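Local atomic coordinates of Tb427.07.360- putative uncharacterized metacyclic invariant surface protein from Trypanosoma brucei (Trypanosoma brucei, PDB entry 5VTL), a protein that is of unknown function but is probably an invariant surface protein of metacyclic trypanosomes, with an extended, almost wholly helical architecture. Residues T3-S8 against C152-G157; A9-S14 against R130-P135; Q46-R51 against K200-A205. All coordinates share one frame; numbering follows the deposited sequence.

Interaction 1. Residues T3-S8 against C152-G157; sequences TVSHVS and CEFFTG
His6 and Phe155 form the aromatic part of this contact, a T-shaped (edge-to-face) pair in which the imidazole presents its edge to the phenyl face. The ring centroids are 4.6 Å apart and the planes stand at 65°. His6 ND1 sits over the middle of the Phe155 ring, 3.6 Å above its plane, while His6 CB lies 3.6 Å from Phe155 CZ at the rim. On Phe155, CG turned beside the backbone N (chi1 -72°) swings the ring back toward helix 4-58, although the residue has already left helical geometry. The same ring reaches the main chain, with Phe155 CE1 3.5 Å from His6 O.

A CH-pi contact lies alongside. Ser5 CB stands over one face of the Phe154 ring, 3.6 Å from its centroid and 16° off the normal; the opposite face carries the aliphatic CG of Glu153, so the phenyl group is held between two CH2 groups.

Capping belongs to the segment 3-8 itself: Thr3 OG1 accepts from His6 N at 3.3 Å, though the position of that hydroxyl oxygen is less sure. Tyr111 of helix 105-116 and Gln1 also touch the His6 side chain. Taken together, this is the first turn of one long helix, with Thr3 at its N-cap position, packed through aromatic residues on the C-terminal end of helix 141-154, at one end of the elongated helical bundle.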
ATOM      1  N   THR A   3      33.908   5.339  -4.619  1.00  4.98           N
ATOM      2  CA  THR A   3      33.868   6.610  -3.928  1.00  5.81           C
ATOM      3  C   THR A   3      32.728   6.609  -2.911  1.00  3.00           C
ATOM      4  O   THR A   3      31.812   5.789  -2.985  1.00  4.17           O
ATOM      5  CB  THR A   3      33.633   7.762  -4.904  1.00  8.11           C
ATOM      6  OG1 THR A   3      32.293   7.708  -5.387  1.00  5.41           O
ATOM      7  CG2 THR A   3      34.610   7.703  -6.077  1.00 11.62           C
ATOM      8  N   VAL A   4      32.779   7.554  -1.979  1.00  3.59           N
ATOM      9  CA  VAL A   4      31.692   7.765  -1.031  1.00  3.70           C
ATOM     10  C   VAL A   4      30.319   7.777  -1.711  1.00  4.11           C
ATOM     11  O   VAL A   4      29.407   7.103  -1.259  1.00  4.92           O
ATOM     12  CB  VAL A   4      31.946   9.075  -0.250  1.00  6.90           C
ATOM     13  CG1 VAL A   4      30.730   9.501   0.526  1.00  6.12           C
ATOM     14  CG2 VAL A   4      33.148   8.862   0.673  1.00  5.09           C
ATOM     15  N   SER A   5      30.190   8.495  -2.831  1.00  4.73           N
ATOM     16  CA  SER A   5      28.905   8.564  -3.524  1.00  6.07           C
ATOM     17  C   SER A   5      28.471   7.200  -4.085  1.00  4.38           C
ATOM     18  O   SER A   5      27.275   6.875  -4.028  1.00  5.59           O
ATOM     19  CB  SER A   5      28.940   9.608  -4.630  1.00  9.92           C
ATOM     20  OG  SER A   5      29.043  10.903  -4.068  1.00  8.75           O
ATOM     21  N   HIS A   6      29.409   6.417  -4.623  1.00  3.17           N
ATOM     22  CA  HIS A   6      29.067   5.091  -5.156  1.00  4.75           C
ATOM     23  C   HIS A   6      28.546   4.239  -4.007  1.00  5.07           C
ATOM     24  O   HIS A   6      27.520   3.578  -4.109  1.00  3.37           O
ATOM     25  CB  HIS A   6      30.262   4.362  -5.761  1.00  4.19           C
ATOM     26  CG  HIS A   6      30.844   4.992  -6.992  1.00  5.33           C
ATOM     27  ND1 HIS A   6      30.257   4.904  -8.234  1.00 12.49           N
ATOM     28  CD2 HIS A   6      32.014   5.644  -7.180  1.00  4.52           C
ATOM     29  CE1 HIS A   6      31.027   5.501  -9.124  1.00  5.53           C
ATOM     30  NE2 HIS A   6      32.097   5.966  -8.508  1.00 11.69           N
ATOM     31  N   VAL A   7      29.263   4.255  -2.898  1.00  4.13           N
ATOM     32  CA  VAL A   7      28.880   3.399  -1.769  1.00  3.88           C
ATOM     33  C   VAL A   7      27.568   3.875  -1.151  1.00  2.38           C
ATOM     34  O   VAL A   7      26.719   3.066  -0.762  1.00  3.66           O
ATOM     35  CB  VAL A   7      30.016   3.346  -0.725  1.00  4.33           C
ATOM     36  CG1 VAL A   7      29.586   2.576   0.516  1.00  9.65           C
ATOM     37  CG2 VAL A   7      31.219   2.699  -1.339  1.00  7.06           C
ATOM     38  N   SER A   8      27.358   5.190  -1.069  1.00  4.04           N
ATOM     39  CA  SER A   8      26.095   5.693  -0.547  1.00  5.18           C
ATOM     40  C   SER A   8      24.890   5.203  -1.367  1.00  3.59           C
ATOM     41  O   SER A   8      23.856   4.794  -0.812  1.00  3.04           O
ATOM     42  CB  SER A   8      26.102   7.225  -0.500  1.00  9.93           C
ATOM     43  OG  SER A   8      26.954   7.664   0.526  1.00 11.12           O
ATOM     44  N   CYS A 152      22.300   5.270 -11.208  1.00  4.23           N
ATOM     45  CA  CYS A 152      22.550   5.774 -12.541  1.00  6.20           C
ATOM     46  C   CYS A 152      23.373   7.082 -12.508  1.00  9.54           C
ATOM     47  O   CYS A 152      24.169   7.341 -13.412  1.00  9.22           O
ATOM     48  CB  CYS A 152      21.225   5.951 -13.285  1.00  6.92           C
ATOM     49  SG  CYS A 152      20.588   4.384 -13.893  1.00  9.85           S
ATOM     50  N   GLU A 153      23.195   7.888 -11.467  1.00  6.56           N
ATOM     51  CA  GLU A 153      23.943   9.142 -11.355  1.00  8.45           C
ATOM     52  C   GLU A 153      25.449   8.885 -11.154  1.00 13.77           C
ATOM     53  O   GLU A 153      26.307   9.608 -11.708  1.00  7.06           O
ATOM     54  CB  GLU A 153      23.381  10.004 -10.214  1.00  8.45           C
ATOM     55  CG  GLU A 153      24.112  11.331 -10.015  1.00 11.93           C
ATOM     56  CD  GLU A 153      23.503  12.197  -8.933  1.00 18.98           C
ATOM     57  OE1 GLU A 153      22.523  11.775  -8.281  1.00 13.31           O
ATOM     58  OE2 GLU A 153      24.028  13.296  -8.720  1.00 16.79           O
ATOM     59  N   PHE A 154      25.777   7.860 -10.369  1.00  6.37           N
ATOM     60  CA  PHE A 154      27.164   7.673  -9.946  1.00  7.27           C
ATOM     61  C   PHE A 154      27.949   6.559 -10.630  1.00  7.80           C
ATOM     62  O   PHE A 154      29.157   6.699 -10.817  1.00 12.59           O
ATOM     63  CB  PHE A 154      27.234   7.573  -8.417  1.00  8.19           C
ATOM     64  CG  PHE A 154      26.822   8.841  -7.738  1.00  8.44           C
ATOM     65  CD1 PHE A 154      27.601   9.981  -7.858  1.00 11.97           C
ATOM     66  CD2 PHE A 154      25.643   8.917  -7.023  1.00  8.36           C
ATOM     67  CE1 PHE A 154      27.215  11.154  -7.263  1.00  8.11           C
ATOM     68  CE2 PHE A 154      25.251  10.101  -6.427  1.00 14.43           C
ATOM     69  CZ  PHE A 154      26.043  11.220  -6.553  1.00 11.63           C
ATOM     70  N   PHE A 155      27.289   5.468 -11.009  1.00  5.86           N
ATOM     71  CA  PHE A 155      27.965   4.364 -11.640  1.00  5.53           C
ATOM     72  C   PHE A 155      27.963   4.614 -13.136  1.00  8.67           C
ATOM     73  O   PHE A 155      27.238   5.492 -13.631  1.00  7.11           O
ATOM     74  CB  PHE A 155      27.314   3.031 -11.270  1.00 10.13           C
ATOM     75  CG  PHE A 155      27.582   2.619  -9.821  1.00  8.58           C
ATOM     76  CD1 PHE A 155      26.805   3.117  -8.790  1.00  8.23           C
ATOM     77  CD2 PHE A 155      28.644   1.795  -9.508  1.00  7.32           C
ATOM     78  CE1 PHE A 155      27.073   2.777  -7.478  1.00  5.56           C
ATOM     79  CE2 PHE A 155      28.909   1.436  -8.211  1.00  5.98           C
ATOM     80  CZ  PHE A 155      28.123   1.916  -7.197  1.00  5.30           C
ATOM     81  N   THR A 156      28.792   3.852 -13.834  1.00 11.52           N
ATOM     82  CA  THR A 156      28.898   3.930 -15.285  1.00 11.15           C
ATOM     83  C   THR A 156      27.596   3.515 -15.980  1.00 11.76           C
ATOM     84  O   THR A 156      26.751   2.821 -15.408  1.00  6.89           O
ATOM     85  CB  THR A 156      30.128   3.123 -15.790  1.00 10.24           C
ATOM     86  OG1 THR A 156      30.079   1.783 -15.289  1.00 16.38           O
ATOM     87  CG2 THR A 156      31.418   3.771 -15.320  1.00 12.48           C
ATOM     88  N   GLY A 157      27.401   4.006 -17.200  1.00  6.30           N
ATOM     89  CA  GLY A 157      26.184   3.734 -17.950  1.00  6.63           C
ATOM     90  C   GLY A 157      25.846   2.265 -18.141  1.00 11.44           C
ATOM     91  O   GLY A 157      24.670   1.907 -18.196  1.00 10.59           O
TER

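Interaction 2. Residues A9-S14 against R130-P135; sequences AACLFS and RGCSLP
Cys11 meets Cys132 end on, its SG bonded covalently to Cys132 SG at 2.1 Å, and this disulfide supplies nearly all the direct contact. The bridge is twisted by 102° about the S-S bond, close to the 90° or so that disulfides prefer, so the two CB atoms stay 3.9 Å apart, Cys11 CB to Cys132 CB. Both half-cystines hold the sulfur opposite the main-chain N (chi1 -178° in Cys11, -172° in Cys132), which aims each sulfur at its partner across the gap; the CA atoms of Cys11 and Cys132 are 5.8 Å apart.

One turn further along the helix, Ser14 CB comes to 4.4 Å from Cys132 SG, a loose van der Waals approach beside the bridge. One polar link runs through water: a single molecule donates to Ser14 OG at 2.8 Å and to Cys132 O at 2.9 Å, tying the helix to the loop carbonyl. Ser14 OG is further engaged by Asp109, so its hydroxyl links helix 4-58 to helix 105-116 directly and to the loop through the water. Leu134 N also bonds to Glu15 OE2, one residue farther along the helix. Cys132 is the centre of an inverse gamma turn, a tight bend just past the end of helix 123-130.

The loop 130-135 is thus stapled to the side of helix 4-58, with Leu112 of helix 105-116 touching Cys132. Elsewhere around this helix, Leu12 packs on Ala147 and Phe150 of helix 141-154, and Phe13 lies against Ala147 as well as Leu163 and Met167 of helix 157-209.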
ATOM      1  N   ALA A   9      25.029   5.281  -2.681  1.00  3.78           N
ATOM      2  CA  ALA A   9      24.006   4.806  -3.600  1.00  5.59           C
ATOM      3  C   ALA A   9      23.734   3.306  -3.405  1.00  3.98           C
ATOM      4  O   ALA A   9      22.581   2.869  -3.329  1.00  2.84           O
ATOM      5  CB  ALA A   9      24.451   5.057  -5.014  1.00  3.92           C
ATOM      6  N   ALA A  10      24.795   2.517  -3.323  1.00  4.44           N
ATOM      7  CA  ALA A  10      24.651   1.074  -3.155  1.00  3.23           C
ATOM      8  C   ALA A  10      24.001   0.735  -1.826  1.00  4.51           C
ATOM      9  O   ALA A  10      23.202  -0.189  -1.742  1.00  3.98           O
ATOM     10  CB  ALA A  10      26.000   0.391  -3.253  1.00  4.54           C
ATOM     11  N   CYS A  11      24.371   1.463  -0.777  1.00  4.59           N
ATOM     12  CA  CYS A  11      23.817   1.185   0.534  1.00  4.20           C
ATOM     13  C   CYS A  11      22.311   1.499   0.587  1.00  4.54           C
ATOM     14  O   CYS A  11      21.507   0.710   1.079  1.00  4.08           O
ATOM     15  CB  CYS A  11      24.577   1.950   1.618  1.00  5.75           C
ATOM     16  SG  CYS A  11      23.923   1.544   3.251  1.00  8.99           S
ATOM     17  N   LEU A  12      21.918   2.649   0.056  1.00  4.92           N
ATOM     18  CA  LEU A  12      20.499   2.984  -0.034  1.00  4.81           C
ATOM     19  C   LEU A  12      19.711   1.893  -0.751  1.00  5.36           C
ATOM     20  O   LEU A  12      18.619   1.508  -0.312  1.00  4.29           O
ATOM     21  CB  LEU A  12      20.324   4.326  -0.739  1.00  3.56           C
ATOM     22  CG  LEU A  12      18.945   4.986  -0.660  1.00  6.86           C
ATOM     23  CD1 LEU A  12      19.095   6.510  -0.793  1.00 13.13           C
ATOM     24  CD2 LEU A  12      18.016   4.471  -1.760  1.00 10.19           C
ATOM     25  N   PHE A  13      20.279   1.369  -1.827  1.00  4.26           N
ATOM     26  CA  PHE A  13      19.618   0.329  -2.618  1.00  3.09           C
ATOM     27  C   PHE A  13      19.503  -0.989  -1.812  1.00  4.79           C
ATOM     28  O   PHE A  13      18.441  -1.615  -1.753  1.00  3.46           O
ATOM     29  CB  PHE A  13      20.416   0.125  -3.911  1.00  3.21           C
ATOM     30  CG  PHE A  13      19.754  -0.771  -4.913  1.00 13.85           C
ATOM     31  CD1 PHE A  13      18.373  -0.858  -4.991  1.00 16.51           C
ATOM     32  CD2 PHE A  13      20.522  -1.557  -5.762  1.00 22.98           C
ATOM     33  CE1 PHE A  13      17.771  -1.686  -5.916  1.00 12.81           C
ATOM     34  CE2 PHE A  13      19.918  -2.392  -6.697  1.00 23.20           C
ATOM     35  CZ  PHE A  13      18.544  -2.457  -6.767  1.00 16.32           C
ATOM     36  N   SER A  14      20.596  -1.401  -1.174  1.00  4.83           N
ATOM     37  CA  SER A  14      20.575  -2.606  -0.358  1.00  4.78           C
ATOM     38  C   SER A  14      19.562  -2.524   0.786  1.00  5.03           C
ATOM     39  O   SER A  14      18.770  -3.462   1.024  1.00  5.09           O
ATOM     40  CB  SER A  14      21.957  -2.877   0.206  1.00  5.09           C
ATOM     41  OG  SER A  14      21.931  -4.024   1.041  1.00  4.80           O
ATOM     42  N   ARG A 130      30.653  -0.817   5.527  1.00  4.88           N
ATOM     43  CA  ARG A 130      30.640  -1.778   6.615  1.00  9.15           C
ATOM     44  C   ARG A 130      29.414  -1.633   7.527  1.00  8.95           C
ATOM     45  O   ARG A 130      28.993  -2.605   8.142  1.00  9.95           O
ATOM     46  CB  ARG A 130      31.950  -1.744   7.401  1.00 10.81           C
ATOM     47  CG  ARG A 130      32.138  -0.553   8.285  1.00 28.60           C
ATOM     48  CD  ARG A 130      33.280  -0.838   9.266  1.00 32.38           C
ATOM     49  NE  ARG A 130      34.355  -1.466   8.501  1.00 37.09           N
ATOM     50  CZ  ARG A 130      35.413  -0.822   8.018  1.00 41.97           C
ATOM     51  NH1 ARG A 130      35.588   0.474   8.278  1.00 17.31           N
ATOM     52  NH2 ARG A 130      36.304  -1.491   7.289  1.00 17.27           N
ATOM     53  N   GLY A 131      28.826  -0.443   7.595  1.00  8.17           N
ATOM     54  CA  GLY A 131      27.700  -0.200   8.503  1.00 12.77           C
ATOM     55  C   GLY A 131      26.333  -0.346   7.839  1.00  9.64           C
ATOM     56  O   GLY A 131      25.299  -0.046   8.430  1.00  8.72           O
ATOM     57  N   CYS A 132      26.345  -0.812   6.604  1.00  6.56           N
ATOM     58  CA  CYS A 132      25.146  -0.815   5.778  1.00  8.36           C
ATOM     59  C   CYS A 132      24.323  -2.061   6.036  1.00  8.54           C
ATOM     60  O   CYS A 132      24.317  -2.981   5.238  1.00  7.77           O
ATOM     61  CB  CYS A 132      25.529  -0.729   4.286  1.00  8.68           C
ATOM     62  SG  CYS A 132      24.081  -0.507   3.277  1.00  8.81           S
ATOM     63  N   SER A 133      23.636  -2.104   7.174  1.00  8.91           N
ATOM     64  CA  SER A 133      22.970  -3.343   7.581  1.00  8.01           C
ATOM     65  C   SER A 133      21.647  -3.062   8.253  1.00 13.53           C
ATOM     66  O   SER A 133      21.166  -3.887   9.027  1.00 11.15           O
ATOM     67  CB  SER A 133      23.864  -4.092   8.549  1.00 11.27           C
ATOM     68  OG  SER A 133      24.163  -3.265   9.664  1.00 12.89           O
ATOM     69  N   LEU A 134      21.071  -1.898   7.951  1.00  8.17           N
ATOM     70  CA  LEU A 134      19.803  -1.477   8.544  1.00  8.31           C
ATOM     71  C   LEU A 134      18.722  -1.409   7.464  1.00 10.89           C
ATOM     72  O   LEU A 134      18.699  -0.433   6.665  1.00  8.79           O
ATOM     73  CB  LEU A 134      19.982  -0.120   9.209  1.00 12.62           C
ATOM     74  CG  LEU A 134      18.779   0.443   9.970  1.00 26.35           C
ATOM     75  CD1 LEU A 134      18.277  -0.519  11.044  1.00 38.05           C
ATOM     76  CD2 LEU A 134      19.132   1.779  10.589  1.00 35.44           C
ATOM     77  N   PRO A 135      17.829  -2.432   7.425  1.00  7.54           N
ATOM     78  CA  PRO A 135      16.762  -2.421   6.422  1.00  6.56           C
ATOM     79  C   PRO A 135      15.910  -1.180   6.540  1.00  9.40           C
ATOM     80  O   PRO A 135      15.627  -0.727   7.644  1.00  8.35           O
ATOM     81  CB  PRO A 135      15.937  -3.687   6.750  1.00 10.63           C
ATOM     82  CG  PRO A 135      16.899  -4.591   7.423  1.00 14.48           C
ATOM     83  CD  PRO A 135      17.776  -3.662   8.241  1.00 10.03           C
TER
HETATM   84  O   HOH W   1      21.997  -3.884   3.835  1.00  6.62           O

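Interaction 3. Residues Q46-R51 against K200-A205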
ATOM      1  N   GLN A  46     -27.096  -1.694   6.794  1.00  7.47           N
ATOM      2  CA  GLN A  46     -28.150  -2.660   7.060  1.00  9.77           C
ATOM      3  C   GLN A  46     -29.010  -2.237   8.243  1.00  8.74           C
ATOM      4  O   GLN A  46     -30.243  -2.395   8.214  1.00 11.75           O
ATOM      5  CB  GLN A  46     -27.522  -4.040   7.300  1.00  7.67           C
ATOM      6  CG  GLN A  46     -27.021  -4.668   6.001  1.00 11.27           C
ATOM      7  CD  GLN A  46     -26.282  -5.956   6.243  1.00 16.15           C
ATOM      8  OE1 GLN A  46     -25.420  -6.018   7.109  1.00 13.52           O
ATOM      9  NE2 GLN A  46     -26.605  -6.988   5.477  1.00 14.32           N
ATOM     10  N   ASP A  47     -28.367  -1.676   9.267  1.00  8.69           N
ATOM     11  CA  ASP A  47     -29.054  -1.209  10.476  1.00  8.01           C
ATOM     12  C   ASP A  47     -29.952  -0.021  10.136  1.00 10.58           C
ATOM     13  O   ASP A  47     -31.073   0.105  10.633  1.00 10.56           O
ATOM     14  CB  ASP A  47     -28.034  -0.781  11.529  1.00 15.11           C
ATOM     15  CG  ASP A  47     -28.674  -0.482  12.895  1.00 20.85           C
ATOM     16  OD1 ASP A  47     -29.343  -1.370  13.459  1.00 19.76           O
ATOM     17  OD2 ASP A  47     -28.508   0.644  13.398  1.00 21.64           O
ATOM     18  N   ALA A  48     -29.442   0.841   9.268  1.00  6.75           N
ATOM     19  CA  ALA A  48     -30.131   2.064   8.892  1.00  7.21           C
ATOM     20  C   ALA A  48     -31.378   1.672   8.118  1.00  9.67           C
ATOM     21  O   ALA A  48     -32.451   2.233   8.348  1.00  8.45           O
ATOM     22  CB  ALA A  48     -29.194   2.961   8.060  1.00  7.95           C
ATOM     23  N   VAL A  49     -31.250   0.684   7.227  1.00  9.08           N
ATOM     24  CA  VAL A  49     -32.398   0.205   6.461  1.00  9.21           C
ATOM     25  C   VAL A  49     -33.454  -0.345   7.431  1.00 14.98           C
ATOM     26  O   VAL A  49     -34.631  -0.030   7.317  1.00  8.66           O
ATOM     27  CB  VAL A  49     -32.000  -0.862   5.382  1.00 10.08           C
ATOM     28  CG1 VAL A  49     -33.202  -1.592   4.834  1.00  7.92           C
ATOM     29  CG2 VAL A  49     -31.235  -0.210   4.205  1.00  8.89           C
ATOM     30  N   ARG A  50     -33.035  -1.156   8.395  1.00  9.04           N
ATOM     31  CA  ARG A  50     -33.981  -1.673   9.388  1.00  9.25           C
ATOM     32  C   ARG A  50     -34.687  -0.539  10.117  1.00  8.57           C
ATOM     33  O   ARG A  50     -35.908  -0.554  10.278  1.00 13.55           O
ATOM     34  CB  ARG A  50     -33.279  -2.580  10.400  1.00 16.31           C
ATOM     35  CG  ARG A  50     -34.227  -3.161  11.445  1.00 19.07           C
ATOM     36  CD  ARG A  50     -33.499  -3.847  12.571  1.00 16.93           C
ATOM     37  NE  ARG A  50     -32.507  -2.982  13.197  1.00 18.41           N
ATOM     38  CZ  ARG A  50     -32.787  -1.987  14.033  1.00 22.41           C
ATOM     39  NH1 ARG A  50     -34.042  -1.701  14.333  1.00 27.94           N
ATOM     40  NH2 ARG A  50     -31.808  -1.258  14.547  1.00 23.98           N
ATOM     41  N   ARG A  51     -33.927   0.450  10.561  1.00  8.75           N
ATOM     42  CA  ARG A  51     -34.510   1.579  11.268  1.00 11.53           C
ATOM     43  C   ARG A  51     -35.536   2.329  10.433  1.00 12.80           C
ATOM     44  O   ARG A  51     -36.620   2.672  10.908  1.00  8.10           O
ATOM     45  CB  ARG A  51     -33.401   2.516  11.715  1.00 11.00           C
ATOM     46  CG  ARG A  51     -32.542   1.949  12.839  1.00 10.81           C
ATOM     47  CD  ARG A  51     -31.353   2.832  13.077  1.00 11.87           C
ATOM     48  NE  ARG A  51     -31.739   4.196  13.441  1.00 13.30           N
ATOM     49  CZ  ARG A  51     -30.886   5.217  13.529  1.00 15.30           C
ATOM     50  NH1 ARG A  51     -31.309   6.422  13.892  1.00 18.46           N
ATOM     51  NH2 ARG A  51     -29.601   5.039  13.248  1.00 17.10           N
ATOM     52  N   LYS A 200     -28.264   9.101   7.831  1.00 10.05           N
ATOM     53  CA  LYS A 200     -29.039  10.324   7.728  1.00  8.15           C
ATOM     54  C   LYS A 200     -30.471  10.058   7.277  1.00  6.97           C
ATOM     55  O   LYS A 200     -31.401  10.726   7.728  1.00  6.89           O
ATOM     56  CB  LYS A 200     -28.363  11.302   6.779  1.00  9.45           C
ATOM     57  CG  LYS A 200     -27.076  11.884   7.298  1.00 11.65           C
ATOM     58  CD  LYS A 200     -26.416  12.770   6.243  1.00 10.81           C
ATOM     59  CE  LYS A 200     -24.974  13.198   6.611  1.00 20.00           C
ATOM     60  NZ  LYS A 200     -24.950  14.128   7.767  1.00 31.44           N
ATOM     61  N   ALA A 201     -30.654   9.088   6.379  1.00  6.99           N
ATOM     62  CA  ALA A 201     -31.990   8.646   5.976  1.00  8.22           C
ATOM     63  C   ALA A 201     -32.775   8.058   7.140  1.00 10.91           C
ATOM     64  O   ALA A 201     -33.947   8.405   7.354  1.00  8.99           O
ATOM     65  CB  ALA A 201     -31.891   7.628   4.867  1.00  8.51           C
ATOM     66  N   ALA A 202     -32.131   7.172   7.901  1.00  7.56           N
ATOM     67  CA  ALA A 202     -32.794   6.568   9.045  1.00  5.63           C
ATOM     68  C   ALA A 202     -33.175   7.656  10.041  1.00  9.64           C
ATOM     69  O   ALA A 202     -34.260   7.629  10.620  1.00 11.23           O
ATOM     70  CB  ALA A 202     -31.910   5.543   9.705  1.00  9.18           C
ATOM     71  N   GLU A 203     -32.284   8.616  10.231  1.00  8.06           N
ATOM     72  CA  GLU A 203     -32.505   9.663  11.236  1.00 12.33           C
ATOM     73  C   GLU A 203     -33.684  10.527  10.821  1.00 18.24           C
ATOM     74  O   GLU A 203     -34.527  10.913  11.651  1.00 12.59           O
ATOM     75  CB  GLU A 203     -31.249  10.510  11.415  1.00  9.58           C
ATOM     76  CG  GLU A 203     -30.175   9.760  12.189  1.00 16.89           C
ATOM     77  CD  GLU A 203     -28.859  10.486  12.244  1.00 21.08           C
ATOM     78  OE1 GLU A 203     -28.727  11.534  11.569  1.00 17.56           O
ATOM     79  OE2 GLU A 203     -27.957   9.991  12.968  1.00 13.27           O
ATOM     80  N   GLU A 204     -33.750  10.824   9.530  1.00 10.19           N
ATOM     81  CA  GLU A 204     -34.865  11.626   9.007  1.00 10.13           C
ATOM     82  C   GLU A 204     -36.173  10.889   9.144  1.00 15.17           C
ATOM     83  O   GLU A 204     -37.179  11.470   9.563  1.00 16.92           O
ATOM     84  CB  GLU A 204     -34.644  12.012   7.539  1.00 13.96           C
ATOM     85  CG  GLU A 204     -35.694  13.024   7.035  1.00 17.96           C
ATOM     86  CD  GLU A 204     -35.701  13.233   5.532  1.00 30.48           C
ATOM     87  OE1 GLU A 204     -36.798  13.089   4.937  1.00 28.54           O
ATOM     88  OE2 GLU A 204     -34.647  13.571   4.941  1.00 24.34           O
ATOM     89  N   ALA A 205     -36.164   9.612   8.774  1.00 10.94           N
ATOM     90  CA  ALA A 205     -37.340   8.770   8.875  1.00 12.46           C
ATOM     91  C   ALA A 205     -37.863   8.753  10.297  1.00 11.45           C
ATOM     92  O   ALA A 205     -39.068   8.861  10.541  1.00 14.12           O
ATOM     93  CB  ALA A 205     -37.012   7.358   8.460  1.00  9.57           C
TER
HETATM   94  O   HOH W   2     -28.415   7.518  14.333  1.00 21.23           O
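Two long helices of the extended bundle, 4-58 and 157-209, run side by side in the same direction here, and alanine lies at their closest meeting. The axes of the short segments approach to 8.4 Å and make an angle of only 18°. Ala48 and Ala202 lie at the closest point, their CA atoms 5.2 Å apart. The methyl of Ala202 points at the other helix and lies 3.6 Å from Ala48 O and 4.1 Å from Ala48 CB.

Arg51 then arches over the same methyl. Its CB is 3.9 Å from Ala202 CB, and a bend at chi3 (59°) folds the chain so that the flat guanidinium lies across Ala202, with CB of the alanine over the centre of one face. Farther out, Arg51 and Glu203 run side by side and point the same way, Arg51 NH1 coming to 3.9 Å from Glu203 CG, a contact with the aliphatic part of the glutamate. Their planar ends are turned 56° from each other and are linked by water, which accepts from Arg51 NH2 at 3.0 Å and donates to Glu203 OE2. The direct ionic partner of Arg51 is Glu206, through NH1.

Helix 63-102 also touches both segments, Ala69 meeting Val49 and Ala65 meeting Ala205. Chemically, then, small methyl groups allow close approach while one arginine serves twice: its guanidinium face packs on alanine, and its N-H groups reach acidic partners, directly or through water. The nearby acidic groups would probably favour its positive charge.

Helix 4-58 takes part in all three contacts, from its first turn in interaction 1, through the next turns in interaction 2, to a point far along its length in interaction 3. Interactions 1 and 2 are neighbours, their centres 13 Å apart and joined by packing of Phe155 on Ala9, whereas interaction 3 lies on the other side of the chain's centre, about 62 Å and 56 Å from their centres. In sequence, 130-135 precedes 152-157, so interaction 1 encloses interaction 2, and interaction 3 crosses both. One helix therefore spans the molecule, tied by a disulfide near its start and still paired with helix 157-209 far along its length.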